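PDB 3BH0: dnab-like replicative helicase from Bacillus phage SPP1, which probably unwinds duplex DNA in the 5'-3' direction at the phage replication fork, using ATP hydrolysis by this C-terminal ATPase domain. Local coordinates for residues D97-S103 against N153-K159; K181-V185 against V222-A226; L190-A196 against I206-S210. One frame throughout, in Å; residues are numbered along the deposited sequence.

Interaction 1: D97-S103 against N153-K159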
loop_
_atom_site.group_PDB
_atom_site.type_symbol
_atom_site.label_atom_id
_atom_site.label_comp_id
_atom_site.label_asym_id
_atom_site.label_seq_id
_atom_site.Cartn_x
_atom_site.Cartn_y
_atom_site.Cartn_z
ATOM N N ASP A 97 1.984 -2.752 14.105
ATOM C CA ASP A 97 2.393 -3.726 13.110
ATOM C C ASP A 97 3.688 -3.210 12.500
ATOM O O ASP A 97 4.013 -2.021 12.655
ATOM C CB ASP A 97 1.302 -3.909 12.056
ATOM C CG ASP A 97 0.034 -4.523 12.633
ATOM O OD1 ASP A 97 0.124 -5.628 13.211
ATOM O OD2 ASP A 97 -1.051 -3.905 12.515
ATOM N N VAL A 98 4.428 -4.103 11.839
ATOM C CA VAL A 98 5.733 -3.791 11.257
ATOM C C VAL A 98 5.623 -3.614 9.740
ATOM O O VAL A 98 5.159 -4.510 9.036
ATOM C CB VAL A 98 6.772 -4.900 11.588
ATOM C CG1 VAL A 98 8.138 -4.598 10.967
ATOM C CG2 VAL A 98 6.908 -5.073 13.095
ATOM N N VAL A 99 6.055 -2.454 9.250
ATOM C CA VAL A 99 6.010 -2.144 7.824
ATOM C C VAL A 99 7.405 -2.121 7.192
ATOM O O VAL A 99 8.268 -1.360 7.608
ATOM C CB VAL A 99 5.273 -0.810 7.543
ATOM C CG1 VAL A 99 5.111 -0.600 6.033
ATOM C CG2 VAL A 99 3.903 -0.781 8.234
ATOM N N ASN A 100 7.611 -2.980 6.198
ATOM C CA ASN A 100 8.817 -2.994 5.395
ATOM C C ASN A 100 8.501 -2.339 4.057
ATOM O O ASN A 100 7.777 -2.897 3.233
ATOM C CB ASN A 100 9.282 -4.426 5.142
ATOM C CG ASN A 100 10.162 -4.990 6.255
ATOM O OD1 ASN A 100 10.368 -4.363 7.291
ATOM N ND2 ASN A 100 10.691 -6.192 6.025
ATOM N N LEU A 101 9.040 -1.148 3.847
ATOM C CA LEU A 101 8.819 -0.433 2.602
ATOM C C LEU A 101 9.998 -0.630 1.673
ATOM O O LEU A 101 11.120 -0.226 1.983
ATOM C CB LEU A 101 8.563 1.049 2.855
ATOM C CG LEU A 101 8.699 1.977 1.644
ATOM C CD1 LEU A 101 7.692 1.676 0.503
ATOM C CD2 LEU A 101 8.621 3.442 2.098
ATOM N N HIS A 102 9.733 -1.269 0.541
ATOM C CA HIS A 102 10.744 -1.478 -0.465
ATOM C C HIS A 102 10.556 -0.421 -1.545
ATOM O O HIS A 102 9.653 -0.506 -2.382
ATOM C CB HIS A 102 10.693 -2.907 -0.996
ATOM C CG HIS A 102 11.128 -3.924 0.011
ATOM N ND1 HIS A 102 10.312 -4.354 1.039
ATOM C CD2 HIS A 102 12.305 -4.573 0.172
ATOM C CE1 HIS A 102 10.969 -5.223 1.786
ATOM N NE2 HIS A 102 12.178 -5.377 1.279
ATOM N N SER A 103 11.397 0.612 -1.470
ATOM C CA SER A 103 11.238 1.773 -2.321
ATOM C C SER A 103 12.327 1.844 -3.382
ATOM O O SER A 103 13.470 2.190 -3.122
ATOM C CB SER A 103 11.129 3.047 -1.484
ATOM O OG SER A 103 12.352 3.709 -1.373
ATOM N N ASN A 153 7.362 1.634 13.344
ATOM C CA ASN A 153 7.832 0.342 12.853
ATOM C C ASN A 153 7.889 0.333 11.319
ATOM O O ASN A 153 7.393 -0.582 10.652
ATOM C CB ASN A 153 6.931 -0.773 13.393
ATOM C CG ASN A 153 6.560 -0.555 14.842
ATOM O OD1 ASN A 153 7.414 -0.624 15.722
ATOM N ND2 ASN A 153 5.288 -0.252 15.094
ATOM N N ILE A 154 8.490 1.385 10.782
ATOM C CA ILE A 154 8.623 1.560 9.363
ATOM C C ILE A 154 10.069 1.272 9.066
ATOM O O ILE A 154 10.956 1.954 9.568
ATOM C CB ILE A 154 8.287 3.010 8.928
ATOM C CG1 ILE A 154 6.889 3.424 9.393
ATOM C CG2 ILE A 154 8.443 3.187 7.402
ATOM C CD1 ILE A 154 5.789 3.136 8.407
ATOM N N ASN A 155 10.315 0.238 8.284
ATOM C CA ASN A 155 11.638 0.004 7.742
ATOM C C ASN A 155 11.579 0.387 6.299
ATOM O O ASN A 155 10.511 0.289 5.675
ATOM C CB ASN A 155 12.043 -1.466 7.841
ATOM C CG ASN A 155 12.209 -1.928 9.269
ATOM O OD1 ASN A 155 11.307 -2.566 9.844
ATOM N ND2 ASN A 155 13.354 -1.595 9.865
ATOM N N ILE A 156 12.717 0.821 5.767
ATOM C CA ILE A 156 12.795 1.197 4.369
ATOM C C ILE A 156 13.980 0.513 3.706
ATOM O O ILE A 156 15.093 0.569 4.220
ATOM C CB ILE A 156 12.867 2.728 4.165
ATOM C CG1 ILE A 156 11.712 3.425 4.902
ATOM C CG2 ILE A 156 12.843 3.057 2.667
ATOM C CD1 ILE A 156 11.730 4.971 4.856
ATOM N N PHE A 157 13.728 -0.124 2.560
ATOM C CA PHE A 157 14.783 -0.722 1.758
ATOM C C PHE A 157 14.817 -0.050 0.392
ATOM O O PHE A 157 13.972 -0.315 -0.465
ATOM C CB PHE A 157 14.567 -2.241 1.612
ATOM C CG PHE A 157 14.668 -3.007 2.916
ATOM C CD1 PHE A 157 15.826 -3.711 3.232
ATOM C CD2 PHE A 157 13.603 -3.025 3.820
ATOM C CE1 PHE A 157 15.925 -4.407 4.424
ATOM C CE2 PHE A 157 13.691 -3.746 5.019
ATOM C CZ PHE A 157 14.860 -4.441 5.314
ATOM N N ASP A 158 15.811 0.805 0.194
ATOM C CA ASP A 158 15.825 1.711 -0.947
ATOM C C ASP A 158 16.762 1.332 -2.094
ATOM O O ASP A 158 16.978 2.130 -2.989
ATOM C CB ASP A 158 16.090 3.163 -0.481
ATOM C CG ASP A 158 17.556 3.427 -0.138
ATOM O OD1 ASP A 158 18.373 2.474 -0.172
ATOM O OD2 ASP A 158 17.887 4.603 0.162
ATOM N N LYS A 159 17.304 0.121 -2.072
ATOM C CA LYS A 159 18.162 -0.365 -3.160
ATOM C C LYS A 159 17.439 -0.364 -4.502
ATOM O O LYS A 159 16.307 -0.857 -4.618
ATOM C CB LYS A 159 18.671 -1.764 -2.848
ATOM C CG LYS A 159 19.871 -2.155 -3.664
ATOM C CD LYS A 159 20.197 -3.624 -3.484
ATOM C CE LYS A 159 21.430 -3.973 -4.288
ATOM N NZ LYS A 159 21.183 -5.223 -5.059
#
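From Val99 to Ser103 the backbone pairs with Asn153 to Phe157 as parallel beta strands, their axes 4.6 Å apart and crossing at -22°. Val99 and Leu101 each bond through both N and O. Val99 N donates to Asn153 O and Val99 O accepts from Asn155 N, both at 2.7 Å; Leu101 repeats the pattern with Asn155 O and Phe157 N. The last link, Ser103 N to Phe157 O at 2.9 Å, is less straight. A weak bond from Asn153 ND2 to Asp97 O precedes the ladder.

Paired side chains share a face. On one lie the branched apolar side chains of Val99, Leu101, Ile154 and Ile156, with Val99 also packing on Met186 of strand 183-188. There Leu101 CD2 runs beside Ile156 CG1 at 4.2 Å, and Ile154 CD1 reaches Val99 CB. The other face carries His102 and Phe157, flat rings that can lie alongside one another: their planes differ by 8°, but they are slid so far that they barely overlap, with Phe157 CD2 over the imidazole rim. Both rings swing beside their own backbone N, which keeps them leaning the same way.

Helix 108-119 packs on Leu101 and Ile156, helix 164-176 on His102 and Phe157. Strand 154-157 is outermost in the chain's sheet, while strand 98-103 continues pairing with strand 183-188.

Interaction 2: K181-V185 against V222-A226; sequences KRVIV and VVVIA
Val183 opens the pairing of strands 183-188 and 223-228, the two parallel strands of a beta-alpha-beta crossover through helix 202-220, within the P-loop NTPase core of the domain. Its carbonyl O receives only a weak bond from Val223 N, at 3.4 Å, while its CB meets Val222 CG1. The strands are thus still converging here. At Ile184 the backbone N and O turn to the other neighbour, strand 98-103, and the side chain does the work: CG2, anti to the backbone N, touches Ile225 CD1 at 3.7 Å and Val223 CB slightly farther off, all three side chains pointing the same way. Beta-branched residues suit this site, being at ease in extended chain and broad enough to bridge neighbouring strands.

Val185 follows. Its N bonds Val223 O at 2.7 Å, almost straight, and with its O also bonded the residue is gripped through the peptide groups on both sides of it. Its CG2 meets Val222 CG2 at a slant on the face that also carries Val224, where helix 164-176 covers Val185 and Val222, and helix 202-220 covers Val224. All touching residues are buried, and the last grip is Val185 O, which accepts Ile225 N at 2.7 Å with an N-H...O angle of 176°.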
loop_
_atom_site.group_PDB
_atom_site.type_symbol
_atom_site.label_atom_id
_atom_site.label_comp_id
_atom_site.label_asym_id
_atom_site.label_seq_id
_atom_site.Cartn_x
_atom_site.Cartn_y
_atom_site.Cartn_z
ATOM N N LYS A 181 4.871 -10.102 15.811
ATOM C CA LYS A 181 4.355 -8.996 15.014
ATOM C C LYS A 181 4.023 -9.413 13.592
ATOM O O LYS A 181 4.815 -10.082 12.927
ATOM C CB LYS A 181 5.357 -7.842 14.995
ATOM C CG LYS A 181 5.792 -7.343 16.357
ATOM C CD LYS A 181 4.798 -6.354 16.936
ATOM C CE LYS A 181 5.473 -5.494 17.985
ATOM N NZ LYS A 181 6.451 -4.532 17.382
ATOM N N ARG A 182 2.845 -9.014 13.136
ATOM C CA ARG A 182 2.492 -9.150 11.729
ATOM C C ARG A 182 3.245 -8.112 10.887
ATOM O O ARG A 182 3.125 -6.907 11.136
ATOM C CB ARG A 182 0.969 -9.080 11.528
ATOM C CG ARG A 182 0.178 -8.622 12.751
ATOM C CD ARG A 182 -1.328 -8.742 12.541
ATOM N NE ARG A 182 -1.978 -7.468 12.836
ATOM C CZ ARG A 182 -3.286 -7.287 12.975
ATOM N NH1 ARG A 182 -4.124 -8.304 12.863
ATOM N NH2 ARG A 182 -3.758 -6.074 13.230
ATOM N N VAL A 183 4.056 -8.612 9.947
ATOM C CA VAL A 183 4.876 -7.824 9.012
ATOM C C VAL A 183 4.079 -7.488 7.747
ATOM O O VAL A 183 3.301 -8.309 7.251
ATOM C CB VAL A 183 6.169 -8.604 8.611
ATOM C CG1 VAL A 183 7.026 -7.836 7.606
ATOM C CG2 VAL A 183 7.002 -8.948 9.835
ATOM N N ILE A 184 4.273 -6.278 7.221
ATOM C CA ILE A 184 3.598 -5.866 5.991
ATOM C C ILE A 184 4.654 -5.425 4.992
ATOM O O ILE A 184 5.432 -4.523 5.273
ATOM C CB ILE A 184 2.580 -4.737 6.257
ATOM C CG1 ILE A 184 1.554 -5.187 7.297
ATOM C CG2 ILE A 184 1.885 -4.285 4.943
ATOM C CD1 ILE A 184 1.494 -4.301 8.505
ATOM N N VAL A 185 4.692 -6.068 3.831
ATOM C CA VAL A 185 5.703 -5.747 2.819
ATOM C C VAL A 185 5.112 -4.827 1.750
ATOM O O VAL A 185 4.274 -5.250 0.964
ATOM C CB VAL A 185 6.309 -7.042 2.211
ATOM C CG1 VAL A 185 7.460 -6.738 1.259
ATOM C CG2 VAL A 185 6.773 -7.972 3.343
ATOM N N VAL A 222 2.871 -13.166 5.455
ATOM C CA VAL A 222 2.851 -11.699 5.533
ATOM C C VAL A 222 1.806 -11.071 4.608
ATOM O O VAL A 222 1.335 -11.712 3.669
ATOM C CB VAL A 222 4.254 -11.073 5.236
ATOM C CG1 VAL A 222 5.260 -11.452 6.342
ATOM C CG2 VAL A 222 4.776 -11.458 3.830
ATOM N N VAL A 223 1.443 -9.820 4.890
ATOM C CA VAL A 223 0.708 -9.006 3.921
ATOM C C VAL A 223 1.698 -8.411 2.918
ATOM O O VAL A 223 2.657 -7.763 3.308
ATOM C CB VAL A 223 -0.097 -7.870 4.588
ATOM C CG1 VAL A 223 -0.955 -7.131 3.533
ATOM C CG2 VAL A 223 -0.982 -8.427 5.710
ATOM N N VAL A 224 1.481 -8.666 1.635
ATOM C CA VAL A 224 2.243 -7.993 0.584
ATOM C C VAL A 224 1.342 -6.959 -0.069
ATOM O O VAL A 224 0.218 -7.273 -0.451
ATOM C CB VAL A 224 2.796 -8.978 -0.449
ATOM C CG1 VAL A 224 3.556 -8.247 -1.546
ATOM C CG2 VAL A 224 3.710 -9.989 0.252
ATOM N N ILE A 225 1.831 -5.720 -0.116
ATOM C CA ILE A 225 1.158 -4.610 -0.775
ATOM C C ILE A 225 2.062 -4.067 -1.891
ATOM O O ILE A 225 3.073 -3.407 -1.629
ATOM C CB ILE A 225 0.753 -3.478 0.206
ATOM C CG1 ILE A 225 -0.193 -4.002 1.298
ATOM C CG2 ILE A 225 0.047 -2.382 -0.539
ATOM C CD1 ILE A 225 -0.464 -3.022 2.417
ATOM N N ALA A 226 1.698 -4.374 -3.133
ATOM C CA ALA A 226 2.424 -3.886 -4.275
ATOM C C ALA A 226 1.675 -2.748 -4.986
ATOM O O ALA A 226 0.497 -2.874 -5.359
ATOM C CB ALA A 226 2.745 -5.030 -5.245
#

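Interaction 3: L190-A196 against I206-S210; sequences LQLLEPA and ISQIS
Ile209 turns its two branches toward the loop, CG2 meeting Leu193 CD1 at 3.5 Å and CD1 lying near Leu193 CB. The short CG2 branch stands anti to the backbone N, while CG1, turned beside that N (chi1 -66°), carries CD1 out toward Pro195. One isoleucine of helix 202-220 thus spans several residues of the segment 190-196, which leads away from strand 183-188 before the chain enters that helix. Leu190 slides past Ile209 in the opposite direction, its CG 4.0 Å from Ile209 CG2, and its CD2 branch continues to Ile206 CG2. Leucine suits this place because its branching carbon CG can meet Ile209 while one methyl, CD2, goes on to Ile206, about one helical turn away.

Gln191 is used in two ways. Its aliphatic CG lies across Ile206 CD1 at about a right angle, 3.9 Å away, while its amide is engaged outside the contact, bonding Ser228 through NE2 and the backbone N of Gln229 through OE1. The 3-10 turn of residues 190-192 is closed by Leu193 N bonding Leu190 O at 3.0 Å.

At the other end, Gln208 supplies the one hydrogen bond across the contact. Its side chain bends at chi2, bringing OE1 to Ala196 N at 2.9 Å. The N-H points nearly straight at the oxygen (174°) but comes from well above the carbonyl plane, and the methyl of Ala196 is small enough to rest against the same amide, 3.7 Å from Gln208 CD. Because Gln208 NE2 also donates to Asp212 OD2, the two ends of the amide are told apart and its rotation is fixed. The chemistry is therefore divided: apolar burial holds the beginning and middle of the loop, and a single directional bond sets the position of its more exposed end.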
loop_
_atom_site.group_PDB
_atom_site.type_symbol
_atom_site.label_atom_id
_atom_site.label_comp_id
_atom_site.label_asym_id
_atom_site.label_seq_id
_atom_site.Cartn_x
_atom_site.Cartn_y
_atom_site.Cartn_z
ATOM N N LEU A 190 5.793 -2.367 -8.502
ATOM C CA LEU A 190 6.062 -3.728 -8.849
ATOM C C LEU A 190 6.849 -3.874 -10.135
ATOM O O LEU A 190 7.710 -4.738 -10.223
ATOM C CB LEU A 190 4.725 -4.484 -8.940
ATOM C CG LEU A 190 4.643 -5.946 -9.404
ATOM C CD1 LEU A 190 3.535 -6.634 -8.630
ATOM C CD2 LEU A 190 4.407 -6.072 -10.913
ATOM N N GLN A 191 6.565 -3.015 -11.106
ATOM C CA GLN A 191 7.098 -3.163 -12.461
ATOM C C GLN A 191 8.541 -2.695 -12.565
ATOM O O GLN A 191 9.128 -2.715 -13.652
ATOM C CB GLN A 191 6.225 -2.421 -13.483
ATOM C CG GLN A 191 4.864 -3.071 -13.744
ATOM C CD GLN A 191 3.779 -2.660 -12.735
ATOM O OE1 GLN A 191 3.997 -1.824 -11.850
ATOM N NE2 GLN A 191 2.597 -3.251 -12.883
ATOM N N LEU A 192 9.086 -2.281 -11.427
ATOM C CA LEU A 192 10.479 -1.914 -11.269
ATOM C C LEU A 192 11.316 -3.079 -10.710
ATOM O O LEU A 192 12.554 -3.034 -10.729
ATOM C CB LEU A 192 10.584 -0.703 -10.314
ATOM C CG LEU A 192 11.087 0.651 -10.835
ATOM C CD1 LEU A 192 10.443 1.012 -12.157
ATOM C CD2 LEU A 192 10.894 1.774 -9.817
ATOM N N LEU A 193 10.641 -4.112 -10.208
ATOM C CA LEU A 193 11.329 -5.251 -9.588
ATOM C C LEU A 193 12.187 -6.007 -10.602
ATOM O O LEU A 193 11.828 -6.107 -11.768
ATOM C CB LEU A 193 10.332 -6.205 -8.918
ATOM C CG LEU A 193 9.684 -5.741 -7.612
ATOM C CD1 LEU A 193 8.498 -6.618 -7.224
ATOM C CD2 LEU A 193 10.686 -5.673 -6.476
ATOM N N GLU A 194 13.327 -6.527 -10.154
ATOM C CA GLU A 194 14.186 -7.342 -11.021
ATOM C C GLU A 194 13.502 -8.673 -11.293
ATOM O O GLU A 194 13.220 -9.407 -10.365
ATOM C CB GLU A 194 15.534 -7.585 -10.356
ATOM C CG GLU A 194 16.329 -6.328 -10.131
ATOM C CD GLU A 194 17.779 -6.622 -9.759
ATOM O OE1 GLU A 194 18.056 -7.698 -9.149
ATOM O OE2 GLU A 194 18.640 -5.766 -10.076
ATOM N N PRO A 195 13.204 -8.976 -12.567
ATOM C CA PRO A 195 12.593 -10.275 -12.857
ATOM C C PRO A 195 13.589 -11.436 -12.718
ATOM O O PRO A 195 14.796 -11.231 -12.885
ATOM C CB PRO A 195 12.128 -10.121 -14.302
ATOM C CG PRO A 195 13.047 -9.120 -14.894
ATOM C CD PRO A 195 13.384 -8.166 -13.788
ATOM N N ALA A 196 13.080 -12.637 -12.420
ATOM C CA ALA A 196 13.954 -13.788 -12.134
ATOM C C ALA A 196 14.727 -14.206 -13.375
ATOM O O ALA A 196 15.908 -14.520 -13.295
ATOM C CB ALA A 196 13.171 -14.955 -11.555
ATOM N N ILE A 206 6.638 -10.157 -15.509
ATOM C CA ILE A 206 5.642 -9.617 -14.574
ATOM C C ILE A 206 4.766 -10.731 -13.981
ATOM O O ILE A 206 4.424 -10.688 -12.809
ATOM C CB ILE A 206 4.750 -8.518 -15.204
ATOM C CG1 ILE A 206 5.586 -7.372 -15.778
ATOM C CG2 ILE A 206 3.692 -8.045 -14.205
ATOM C CD1 ILE A 206 6.296 -6.497 -14.766
ATOM N N SER A 207 4.425 -11.726 -14.795
ATOM C CA SER A 207 3.705 -12.908 -14.325
ATOM C C SER A 207 4.464 -13.607 -13.198
ATOM O O SER A 207 3.887 -13.874 -12.132
ATOM C CB SER A 207 3.465 -13.871 -15.488
ATOM O OG SER A 207 2.449 -13.376 -16.351
ATOM N N GLN A 208 5.757 -13.873 -13.427
ATOM C CA GLN A 208 6.634 -14.490 -12.411
ATOM C C GLN A 208 6.719 -13.637 -11.159
ATOM O O GLN A 208 6.499 -14.138 -10.058
ATOM C CB GLN A 208 8.043 -14.748 -12.949
ATOM C CG GLN A 208 9.113 -14.928 -11.840
ATOM C CD GLN A 208 9.780 -13.603 -11.436
ATOM O OE1 GLN A 208 10.156 -12.803 -12.289
ATOM N NE2 GLN A 208 9.927 -13.381 -10.137
ATOM N N ILE A 209 7.015 -12.348 -11.317
ATOM C CA ILE A 209 7.029 -11.440 -10.162
ATOM C C ILE A 209 5.733 -11.547 -9.355
ATOM O O ILE A 209 5.764 -11.618 -8.132
ATOM C CB ILE A 209 7.293 -9.975 -10.558
ATOM C CG1 ILE A 209 8.710 -9.808 -11.123
ATOM C CG2 ILE A 209 7.078 -9.056 -9.334
ATOM C CD1 ILE A 209 8.930 -8.502 -11.892
ATOM N N SER A 210 4.602 -11.589 -10.048
ATOM C CA SER A 210 3.281 -11.659 -9.401
ATOM C C SER A 210 3.058 -12.967 -8.615
ATOM O O SER A 210 2.685 -12.936 -7.439
ATOM C CB SER A 210 2.170 -11.424 -10.448
ATOM O OG SER A 210 0.911 -11.939 -10.019
#

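In the fold
Interactions 1 and 2 belong to one sheet, their centres about 10 Å apart, with strands 98-103 and 183-188 as neighbours. Val98 O lies 2.7 Å from Ile184 N, a probable hydrogen bond, and Asp97 OD1 forms a salt bridge with Arg182 NE at 2.8 Å. Interaction 3 is nested within the chain loop that interaction 2 closes, and Leu190 CD1 packs on Ala226 CB at 3.8 Å. It does not touch interaction 1, whose nearest atoms are about 6 Å away. The side chains of Leu101 in interaction 1 and Gln191 in interaction 3 both lie near, without touching, the probable Walker A P-loop, which includes Lys81 and Thr82.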